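Local coordinates for protein polymeric immunoglobulin receptor (Mus musculus, PDB 4NOF) that probably binds polymeric immunoglobulins as a receptor, this being its second V-type immunoglobulin domain, at residues V21-F27 with T74-I80; T10-D16 with N105-L111; V49-T53 with R63-F67. All coordinates share one frame; numbering follows the deposited sequence. Where two conformers were deposited one is given.

Interaction 1 of 3, residues V21-F27 with T74-I80; sequences VTIECPF and TVFYVNI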
loop_
_atom_site.group_PDB
_atom_site.type_symbol
_atom_site.label_atom_id
_atom_site.label_comp_id
_atom_site.label_asym_id
_atom_site.label_seq_id
_atom_site.Cartn_x
_atom_site.Cartn_y
_atom_site.Cartn_z
ATOM N N VAL A 21 7.273 -4.098 6.548
ATOM C CA VAL A 21 7.493 -3.896 5.137
ATOM C C VAL A 21 7.299 -2.432 4.820
ATOM O O VAL A 21 6.397 -1.792 5.371
ATOM C CB VAL A 21 6.557 -4.767 4.256
ATOM C CG1 VAL A 21 5.071 -4.457 4.470
ATOM C CG2 VAL A 21 6.918 -4.625 2.801
ATOM N N THR A 22 8.141 -1.917 3.938
ATOM C CA THR A 22 7.956 -0.590 3.384
ATOM C C THR A 22 7.535 -0.722 1.938
ATOM O O THR A 22 8.313 -1.130 1.077
ATOM C CB THR A 22 9.227 0.276 3.480
ATOM O OG1 THR A 22 9.571 0.420 4.862
ATOM C CG2 THR A 22 8.961 1.661 2.857
ATOM N N ILE A 23 6.275 -0.379 1.663
ATOM C CA ILE A 23 5.689 -0.443 0.316
ATOM C C ILE A 23 5.963 0.879 -0.411
ATOM O O ILE A 23 5.697 1.935 0.129
ATOM C CB ILE A 23 4.158 -0.674 0.402
ATOM C CG1 ILE A 23 3.851 -2.010 1.075
ATOM C CG2 ILE A 23 3.506 -0.590 -0.984
ATOM C CD1 ILE A 23 2.394 -2.202 1.432
ATOM N N GLU A 24 6.495 0.793 -1.620
ATOM C CA GLU A 24 6.782 1.928 -2.473
ATOM C C GLU A 24 5.636 2.184 -3.447
ATOM O O GLU A 24 5.231 1.283 -4.221
ATOM C CB GLU A 24 8.059 1.668 -3.269
ATOM C CG GLU A 24 8.515 2.884 -4.059
ATOM C CD GLU A 24 9.921 2.717 -4.630
ATOM O OE1 GLU A 24 10.855 2.466 -3.834
ATOM O OE2 GLU A 24 10.080 2.853 -5.860
ATOM N N CYS A 25 5.135 3.411 -3.452
ATOM C CA CYS A 25 3.998 3.808 -4.284
ATOM C C CYS A 25 4.418 4.955 -5.208
ATOM O O CYS A 25 4.354 6.129 -4.815
ATOM C CB CYS A 25 2.847 4.278 -3.396
ATOM S SG CYS A 25 2.177 2.954 -2.344
ATOM N N PRO A 26 4.847 4.626 -6.429
ATOM C CA PRO A 26 5.205 5.662 -7.403
ATOM C C PRO A 26 4.015 6.384 -7.997
ATOM O O PRO A 26 2.939 5.821 -8.116
ATOM C CB PRO A 26 5.945 4.894 -8.526
ATOM C CG PRO A 26 5.844 3.448 -8.204
ATOM C CD PRO A 26 5.013 3.260 -6.960
ATOM N N PHE A 27 4.211 7.647 -8.369
ATOM C CA PHE A 27 3.195 8.398 -9.069
ATOM C C PHE A 27 3.846 9.476 -9.941
ATOM O O PHE A 27 5.055 9.704 -9.852
ATOM C CB PHE A 27 2.183 9.014 -8.096
ATOM C CG PHE A 27 2.778 9.966 -7.105
ATOM C CD1 PHE A 27 3.307 9.511 -5.890
ATOM C CD2 PHE A 27 2.862 11.310 -7.385
ATOM C CE1 PHE A 27 3.890 10.400 -4.980
ATOM C CE2 PHE A 27 3.413 12.208 -6.473
ATOM C CZ PHE A 27 3.935 11.763 -5.275
ATOM N N THR A 74 7.981 12.170 -6.391
ATOM C CA THR A 74 7.276 11.217 -7.263
ATOM C C THR A 74 7.039 9.832 -6.653
ATOM O O THR A 74 6.751 8.894 -7.362
ATOM C CB THR A 74 8.035 10.984 -8.590
ATOM O OG1 THR A 74 9.295 10.366 -8.324
ATOM C CG2 THR A 74 8.232 12.275 -9.332
ATOM N N VAL A 75 7.164 9.712 -5.332
ATOM C CA VAL A 75 6.956 8.428 -4.676
ATOM C C VAL A 75 6.519 8.690 -3.248
ATOM O O VAL A 75 7.025 9.604 -2.606
ATOM C CB VAL A 75 8.220 7.521 -4.686
ATOM C CG1 VAL A 75 9.333 8.129 -3.870
ATOM C CG2 VAL A 75 7.889 6.145 -4.169
ATOM N N PHE A 76 5.556 7.902 -2.765
ATOM C CA PHE A 76 5.266 7.845 -1.345
ATOM C C PHE A 76 5.417 6.434 -0.844
ATOM O O PHE A 76 5.569 5.472 -1.627
ATOM C CB PHE A 76 3.919 8.461 -0.947
ATOM C CG PHE A 76 2.707 7.683 -1.389
ATOM C CD1 PHE A 76 2.160 7.882 -2.652
ATOM C CD2 PHE A 76 2.053 6.796 -0.500
ATOM C CE1 PHE A 76 1.012 7.179 -3.043
ATOM C CE2 PHE A 76 0.897 6.107 -0.897
ATOM C CZ PHE A 76 0.395 6.298 -2.178
ATOM N N TYR A 77 5.440 6.317 0.477
ATOM C CA TYR A 77 5.743 5.061 1.128
ATOM C C TYR A 77 4.714 4.774 2.184
ATOM O O TYR A 77 4.203 5.683 2.825
ATOM C CB TYR A 77 7.115 5.058 1.765
ATOM C CG TYR A 77 8.240 5.367 0.817
ATOM C CD1 TYR A 77 8.828 4.354 0.050
ATOM C CD2 TYR A 77 8.663 6.674 0.627
ATOM C CE1 TYR A 77 9.873 4.644 -0.841
ATOM C CE2 TYR A 77 9.705 6.967 -0.278
ATOM C CZ TYR A 77 10.299 5.957 -0.989
ATOM O OH TYR A 77 11.332 6.263 -1.886
ATOM N N VAL A 78 4.395 3.490 2.335
ATOM C CA VAL A 78 3.632 3.024 3.486
ATOM C C VAL A 78 4.377 1.921 4.207
ATOM O O VAL A 78 4.681 0.883 3.621
ATOM C CB VAL A 78 2.228 2.521 3.087
ATOM C CG1 VAL A 78 1.483 2.044 4.315
ATOM C CG2 VAL A 78 1.454 3.635 2.386
ATOM N N ASN A 79 4.735 2.170 5.463
ATOM C CA ASN A 79 5.349 1.139 6.260
ATOM C C ASN A 79 4.272 0.445 7.020
ATOM O O ASN A 79 3.456 1.096 7.642
ATOM C CB ASN A 79 6.404 1.679 7.235
ATOM C CG ASN A 79 7.142 0.547 7.949
ATOM O OD1 ASN A 79 6.792 0.209 9.057
ATOM N ND2 ASN A 79 8.085 -0.091 7.273
ATOM N N ILE A 80 4.255 -0.880 6.965
ATOM C CA ILE A 80 3.377 -1.656 7.816
ATOM C C ILE A 80 4.214 -2.543 8.702
ATOM O O ILE A 80 5.005 -3.350 8.209
ATOM C CB ILE A 80 2.367 -2.521 7.016
ATOM C CG1 ILE A 80 1.535 -1.667 6.058
ATOM C CG2 ILE A 80 1.437 -3.266 7.952
ATOM C CD1 ILE A 80 0.804 -2.473 5.040
#
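Phe-76 lays one face of its ring over Cys-25, whose CB sits 3.4 Å from the ring centroid, a CH-pi contact close to the ring centre. The two residues belong to an antiparallel strand pair, 21-26 with 75-80, in one sheet of an immunoglobulin V-set sandwich, and Cys-25 carries the disulfide to Cys-93 that pins this sheet to the other. Its SG lies obliquely off the same ring, 4.1 Å from the centroid, a sulfur-aromatic contact. The ring gets there because Phe-76 CG is tucked between its own backbone N and carbonyl carbon (chi1 70°), which swings it back across the neighbouring strand. CD1 of Phe-27 lies at the edge of this ring, near its plane, 3.8 Å from CD1 of Phe-76, the two side chains crossing at about a right angle, while CA of Thr-74 packs over a face of the Phe-27 ring. With an alanine in place of Phe-76, CB and SG of Cys-25 would probably lose the ring that packs on them, and CD1 of Phe-27 would lose a neighbour. Farther along this inward face Ile-23 CD1 meets Ile-80 CD1, and Ile-23 also reaches Leu-38 and Val-106 of the opposite sheet. On the outward face Glu-24 runs alongside Tyr-77, with the carboxylate turned 86° against the ring and OE1 at the ring's edge. Backbone hydrogen bonds join Val-21 with Ile-80, Ile-23 with Val-78 and Cys-25 with Phe-76 in both directions. Asn-79, whose amide also reaches Asn-20, donates from ND2 to OG1 of Thr-22 at 2.9 Å, the acceptor only 8° out of the amide plane.

Interaction 2 of 3, residues T10-D16 with N105-L111; sequences THVYTKD and NVDLQVL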
loop_
_atom_site.group_PDB
_atom_site.type_symbol
_atom_site.label_atom_id
_atom_site.label_comp_id
_atom_site.label_asym_id
_atom_site.label_seq_id
_atom_site.Cartn_x
_atom_site.Cartn_y
_atom_site.Cartn_z
ATOM N N THR A 10 2.828 -6.097 -11.009
ATOM C CA THR A 10 2.685 -6.170 -9.559
ATOM C C THR A 10 4.052 -6.304 -8.951
ATOM O O THR A 10 4.841 -7.096 -9.438
ATOM C CB THR A 10 1.836 -7.389 -9.169
ATOM O OG1 THR A 10 0.503 -7.217 -9.645
ATOM C CG2 THR A 10 1.790 -7.548 -7.677
ATOM N N HIS A 11 4.312 -5.530 -7.907
ATOM C CA HIS A 11 5.522 -5.651 -7.098
ATOM C C HIS A 11 5.224 -6.558 -5.913
ATOM O O HIS A 11 4.370 -6.242 -5.092
ATOM C CB HIS A 11 5.990 -4.292 -6.600
ATOM C CG HIS A 11 7.374 -4.305 -6.002
ATOM N ND1 HIS A 11 8.418 -3.575 -6.530
ATOM C CD2 HIS A 11 7.879 -4.956 -4.926
ATOM C CE1 HIS A 11 9.508 -3.775 -5.802
ATOM N NE2 HIS A 11 9.208 -4.613 -4.826
ATOM N N VAL A 12 5.970 -7.653 -5.802
ATOM C CA VAL A 12 5.798 -8.602 -4.722
ATOM C C VAL A 12 6.816 -8.343 -3.609
ATOM O O VAL A 12 8.010 -8.194 -3.870
ATOM C CB VAL A 12 5.981 -10.059 -5.221
ATOM C CG1 VAL A 12 5.797 -11.037 -4.082
ATOM C CG2 VAL A 12 4.961 -10.367 -6.312
ATOM N N TYR A 13 6.321 -8.276 -2.373
ATOM C CA TYR A 13 7.111 -8.211 -1.157
ATOM C C TYR A 13 6.877 -9.496 -0.343
ATOM O O TYR A 13 5.751 -9.923 -0.158
ATOM C CB TYR A 13 6.657 -7.015 -0.299
ATOM C CG TYR A 13 6.871 -5.660 -0.929
ATOM C CD1 TYR A 13 5.906 -5.080 -1.718
ATOM C CD2 TYR A 13 8.058 -4.958 -0.739
ATOM C CE1 TYR A 13 6.086 -3.837 -2.275
ATOM C CE2 TYR A 13 8.254 -3.706 -1.309
ATOM C CZ TYR A 13 7.257 -3.149 -2.076
ATOM O OH TYR A 13 7.430 -1.909 -2.658
ATOM N N THR A 14 7.951 -10.108 0.156
ATOM C CA THR A 14 7.852 -11.354 0.894
ATOM C C THR A 14 8.508 -11.117 2.258
ATOM O O THR A 14 9.683 -10.704 2.330
ATOM C CB THR A 14 8.578 -12.504 0.134
ATOM O OG1 THR A 14 7.990 -12.695 -1.153
ATOM C CG2 THR A 14 8.491 -13.814 0.882
ATOM N N LYS A 15 7.742 -11.292 3.322
ATOM C CA LYS A 15 8.207 -11.028 4.670
ATOM C C LYS A 15 7.754 -12.119 5.643
ATOM O O LYS A 15 6.697 -12.713 5.490
ATOM C CB LYS A 15 7.676 -9.698 5.166
ATOM C CG LYS A 15 8.190 -8.472 4.428
ATOM C CD LYS A 15 9.673 -8.197 4.658
ATOM C CE LYS A 15 10.170 -7.131 3.699
ATOM N NZ LYS A 15 11.611 -6.813 3.909
ATOM N N ASP A 16 8.568 -12.368 6.653
ATOM C CA ASP A 16 8.150 -13.238 7.759
ATOM C C ASP A 16 7.141 -12.566 8.686
ATOM O O ASP A 16 7.154 -11.358 8.885
ATOM C CB ASP A 16 9.376 -13.611 8.597
ATOM C CG ASP A 16 10.236 -14.661 7.952
ATOM O OD1 ASP A 16 9.872 -15.213 6.876
ATOM O OD2 ASP A 16 11.290 -14.957 8.576
ATOM N N ASN A 105 0.075 -1.779 -8.375
ATOM C CA ASN A 105 -0.306 -3.028 -7.776
ATOM C C ASN A 105 0.848 -3.622 -6.934
ATOM O O ASN A 105 1.981 -3.715 -7.407
ATOM C CB ASN A 105 -0.731 -4.037 -8.870
ATOM C CG ASN A 105 -1.993 -3.606 -9.583
ATOM O OD1 ASN A 105 -3.019 -3.368 -8.946
ATOM N ND2 ASN A 105 -1.922 -3.503 -10.892
ATOM N N VAL A 106 0.502 -4.110 -5.746
ATOM C CA VAL A 106 1.414 -4.642 -4.769
ATOM C C VAL A 106 0.865 -5.954 -4.216
ATOM O O VAL A 106 -0.353 -6.103 -4.019
ATOM C CB VAL A 106 1.565 -3.636 -3.598
ATOM C CG1 VAL A 106 2.331 -4.240 -2.434
ATOM C CG2 VAL A 106 2.243 -2.359 -4.109
ATOM N N ASP A 107 1.739 -6.943 -4.014
ATOM C CA ASP A 107 1.341 -8.212 -3.409
ATOM C C ASP A 107 2.247 -8.446 -2.212
ATOM O O ASP A 107 3.476 -8.392 -2.344
ATOM C CB ASP A 107 1.494 -9.357 -4.420
ATOM C CG ASP A 107 0.795 -10.624 -4.025
ATOM O OD1 ASP A 107 0.143 -10.738 -2.966
ATOM O OD2 ASP A 107 0.864 -11.563 -4.847
ATOM N N LEU A 108 1.635 -8.591 -1.040
ATOM C CA LEU A 108 2.353 -8.904 0.174
ATOM C C LEU A 108 2.191 -10.385 0.495
ATOM O O LEU A 108 1.097 -10.886 0.682
ATOM C CB LEU A 108 1.846 -8.042 1.332
ATOM C CG LEU A 108 2.590 -8.243 2.637
ATOM C CD1 LEU A 108 4.082 -7.986 2.473
ATOM C CD2 LEU A 108 1.986 -7.322 3.696
ATOM N N GLN A 109 3.307 -11.093 0.519
ATOM C CA GLN A 109 3.339 -12.477 0.959
ATOM C C GLN A 109 3.935 -12.489 2.357
ATOM O O GLN A 109 5.035 -11.955 2.581
ATOM C CB GLN A 109 4.170 -13.317 -0.028
ATOM C CG GLN A 109 4.350 -14.762 0.442
ATOM C CD GLN A 109 5.092 -15.611 -0.593
ATOM O OE1 GLN A 109 6.325 -15.667 -0.605
ATOM N NE2 GLN A 109 4.336 -16.246 -1.467
ATOM N N VAL A 110 3.177 -13.013 3.297
ATOM C CA VAL A 110 3.577 -13.135 4.677
ATOM C C VAL A 110 3.780 -14.620 4.983
ATOM O O VAL A 110 2.873 -15.438 4.869
ATOM C CB VAL A 110 2.552 -12.529 5.651
ATOM C CG1 VAL A 110 3.063 -12.649 7.092
ATOM C CG2 VAL A 110 2.257 -11.071 5.315
ATOM N N LEU A 111 4.976 -14.958 5.390
ATOM C CA LEU A 111 5.293 -16.354 5.707
ATOM C C LEU A 111 5.020 -16.596 7.190
ATOM O O LEU A 111 5.561 -15.914 8.052
ATOM C CB LEU A 111 6.737 -16.652 5.356
ATOM C CG LEU A 111 7.050 -16.887 3.870
ATOM C CD1 LEU A 111 7.050 -15.631 3.038
ATOM C CD2 LEU A 111 8.398 -17.569 3.766
#
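Tyr-13 brings the edge of its ring against Val-106, CD1 lying 3.7 Å from CG1 of the valine as the two side chains slant across each other. This is the parallel pairing of strand 11-16 with strand 102-111 found in V-set immunoglobulin domains, where the first strand runs beside the last at the margin of a sheet. Tyr-13 CG stands opposite its carbonyl carbon, beside the backbone N (chi1 -64°), and the ring reaches over strand 21-26, where OH accepts from the backbone N of Glu-24. Along its own strand, His-11 sets CD2 over one face of the Tyr-13 ring, toward its rim. At the start of the pairing Thr-10 turns its methyl CG2 to CB of Asp-107, at 3.7 Å, and keeps OG1 for the carbonyl of Pro-7. The face of the sheet that carries Val-12, Asp-107, Thr-14 and Gln-109 is more polar. Val-12 CG2 lies beside Asp-107, pointing the same way. Gln-109 is extended, with CG trans to the backbone N (chi1 175°), and runs alongside Thr-14; the bond from Thr-14 OG1 to Gln-109 OE1 is weak at 3.5 Å. Lys-15 bends away from the pair and touches the bound N-acetylglucosamine. Six backbone hydrogen bonds hold the strands in parallel register, from His-11 N to Asn-105 O at one end to Leu-111 N to Lys-15 O at the other. Near the middle, Gln-109 N meets Tyr-13 O at 2.8 Å, with 175° at the hydrogen.

Interaction 3 of 3, residues V49-T53 with R63-F67; sequences VIDST and RAKLF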
loop_
_atom_site.group_PDB
_atom_site.type_symbol
_atom_site.label_atom_id
_atom_site.label_comp_id
_atom_site.label_asym_id
_atom_site.label_seq_id
_atom_site.Cartn_x
_atom_site.Cartn_y
_atom_site.Cartn_z
ATOM N N VAL A 49 -6.573 1.111 3.748
ATOM C CA VAL A 49 -5.613 0.822 4.776
ATOM C C VAL A 49 -5.193 2.117 5.456
ATOM O O VAL A 49 -5.320 2.242 6.656
ATOM C CB VAL A 49 -4.385 0.094 4.176
ATOM C CG1 VAL A 49 -3.276 -0.113 5.200
ATOM C CG2 VAL A 49 -4.885 -1.213 3.533
ATOM N N ILE A 50 -4.670 3.078 4.683
ATOM C CA ILE A 50 -4.273 4.379 5.235
ATOM C C ILE A 50 -4.233 5.383 4.110
ATOM O O ILE A 50 -3.912 5.027 2.958
ATOM C CB ILE A 50 -2.892 4.276 5.942
ATOM C CG1 ILE A 50 -2.521 5.556 6.665
ATOM C CG2 ILE A 50 -1.794 3.849 4.951
ATOM C CD1 ILE A 50 -1.378 5.376 7.631
ATOM N N ASP A 51 -4.566 6.633 4.418
ATOM C CA ASP A 51 -4.409 7.697 3.430
ATOM C C ASP A 51 -3.771 8.951 4.012
ATOM O O ASP A 51 -3.579 9.065 5.201
ATOM C CB ASP A 51 -5.711 7.980 2.671
ATOM C CG ASP A 51 -6.782 8.653 3.495
ATOM O OD1 ASP A 51 -6.508 9.414 4.451
ATOM O OD2 ASP A 51 -7.966 8.470 3.093
ATOM N N SER A 52 -3.447 9.878 3.126
ATOM C CA SER A 52 -2.685 11.086 3.474
ATOM C C SER A 52 -3.549 12.124 4.198
ATOM O O SER A 52 -3.028 13.194 4.580
ATOM C CB SER A 52 -2.085 11.717 2.215
ATOM O OG SER A 52 -3.040 12.009 1.238
ATOM N N THR A 53 -4.855 11.837 4.343
ATOM C CA THR A 53 -5.749 12.646 5.202
ATOM C C THR A 53 -5.756 12.146 6.654
ATOM O O THR A 53 -6.522 12.663 7.464
ATOM C CB THR A 53 -7.212 12.687 4.687
ATOM O OG1 THR A 53 -7.874 11.439 4.999
ATOM C CG2 THR A 53 -7.302 12.985 3.216
ATOM N N ARG A 63 0.252 0.614 13.321
ATOM C CA ARG A 63 1.147 -0.257 12.533
ATOM C C ARG A 63 1.455 0.278 11.157
ATOM O O ARG A 63 2.393 -0.192 10.522
ATOM C CB ARG A 63 0.542 -1.658 12.309
ATOM C CG ARG A 63 0.087 -2.375 13.530
ATOM C CD ARG A 63 -0.187 -3.850 13.244
ATOM N NE ARG A 63 -1.325 -4.163 12.400
ATOM C CZ ARG A 63 -1.253 -4.877 11.264
ATOM N NH1 ARG A 63 -0.084 -5.302 10.822
ATOM N NH2 ARG A 63 -2.355 -5.165 10.570
ATOM N N ALA A 64 0.643 1.200 10.639
ATOM C CA ALA A 64 0.804 1.713 9.305
ATOM C C ALA A 64 1.161 3.197 9.359
ATOM O O ALA A 64 0.590 3.958 10.131
ATOM C CB ALA A 64 -0.470 1.513 8.484
ATOM N N LYS A 65 2.113 3.595 8.535
ATOM C CA LYS A 65 2.479 4.994 8.440
ATOM C C LYS A 65 2.749 5.315 6.981
ATOM O O LYS A 65 3.364 4.509 6.242
ATOM C CB LYS A 65 3.706 5.286 9.296
ATOM C CG LYS A 65 3.491 5.063 10.795
ATOM C CD LYS A 65 2.520 6.080 11.392
ATOM C CE LYS A 65 2.304 5.889 12.895
ATOM N NZ LYS A 65 1.890 4.504 13.286
ATOM N N LEU A 66 2.256 6.475 6.564
ATOM C CA LEU A 66 2.382 6.932 5.193
ATOM C C LEU A 66 3.256 8.180 5.186
ATOM O O LEU A 66 2.983 9.115 5.937
ATOM C CB LEU A 66 1.016 7.266 4.616
ATOM C CG LEU A 66 0.901 7.491 3.117
ATOM C CD1 LEU A 66 -0.511 7.240 2.572
ATOM C CD2 LEU A 66 1.303 8.929 2.756
ATOM N N PHE A 67 4.288 8.175 4.359
ATOM C CA PHE A 67 5.240 9.308 4.340
ATOM C C PHE A 67 5.916 9.423 2.988
ATOM O O PHE A 67 5.831 8.522 2.143
ATOM C CB PHE A 67 6.272 9.138 5.447
ATOM C CG PHE A 67 7.044 7.844 5.370
ATOM C CD1 PHE A 67 6.557 6.691 5.969
ATOM C CD2 PHE A 67 8.246 7.772 4.685
ATOM C CE1 PHE A 67 7.262 5.495 5.887
ATOM C CE2 PHE A 67 8.957 6.601 4.627
ATOM C CZ PHE A 67 8.474 5.454 5.205
#
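Ile-50 points toward strand 64-67 and ends on the backbone there, CD1 lying 3.5 Å from the carbonyl O of Ala-64. The chain is stretched out, CG1 opposite the backbone N (chi1 -173°) and the second torsion also near trans, which carries the terminal methyl across the gap. There it is met by two side chains that point back toward Ile-50: CB of Ala-64 is 4.1 Å from CD1, and CB of Leu-66 is 4.3 Å from the same atom. The isoleucine methyl therefore fits between two residues that project from the same side of strand 64-67. Leu-66 returns the contact farther along, its CD1 4.0 Å from both the carbonyl C of Asp-51 and the N of Ser-52, and the same side chain also packs on Phe-76 and Val-78. The two segments meet by apolar packing, with axes 7.2 Å apart and 30° between their directions, too wide for paired strands. Val-49 and Ile-50 both face Leu-38, a classic beta bulge. The side chain of Asp-51 points away from strand 64-67 and shapes the turn that follows: OD1 accepts from the backbone N of Thr-53 and also from the N of Lys-55. The first of these bonds makes an Asx turn where the strand ends, and Ser-52 OG bonds with the backbone N of Lys-36. This is the packing of edge strands from the two facing sheets of an immunoglobulin V-set sandwich.

Interactions 1, 2 and 3 lie within one immunoglobulin V-set domain and nest along the chain: 49-53 with 63-67 falls inside the loop closed by 21-27 with 74-80, which in turn lies inside the one closed by 10-16 with 105-111. Interaction 1 sits in the three-stranded sheet, interaction 2 at one margin of the five-stranded sheet, and interaction 3 joins the outer strands of both at the other margin. Centres of interactions 1 and 3 are 10 Å apart, linked through neighbouring strands 64-67 and 75-80; interactions 1 and 2, 13 Å apart, touch through Tyr-13. Interactions 2 and 3, 18 Å apart, do not touch; the first closes a sheet margin, the second joins the sheets.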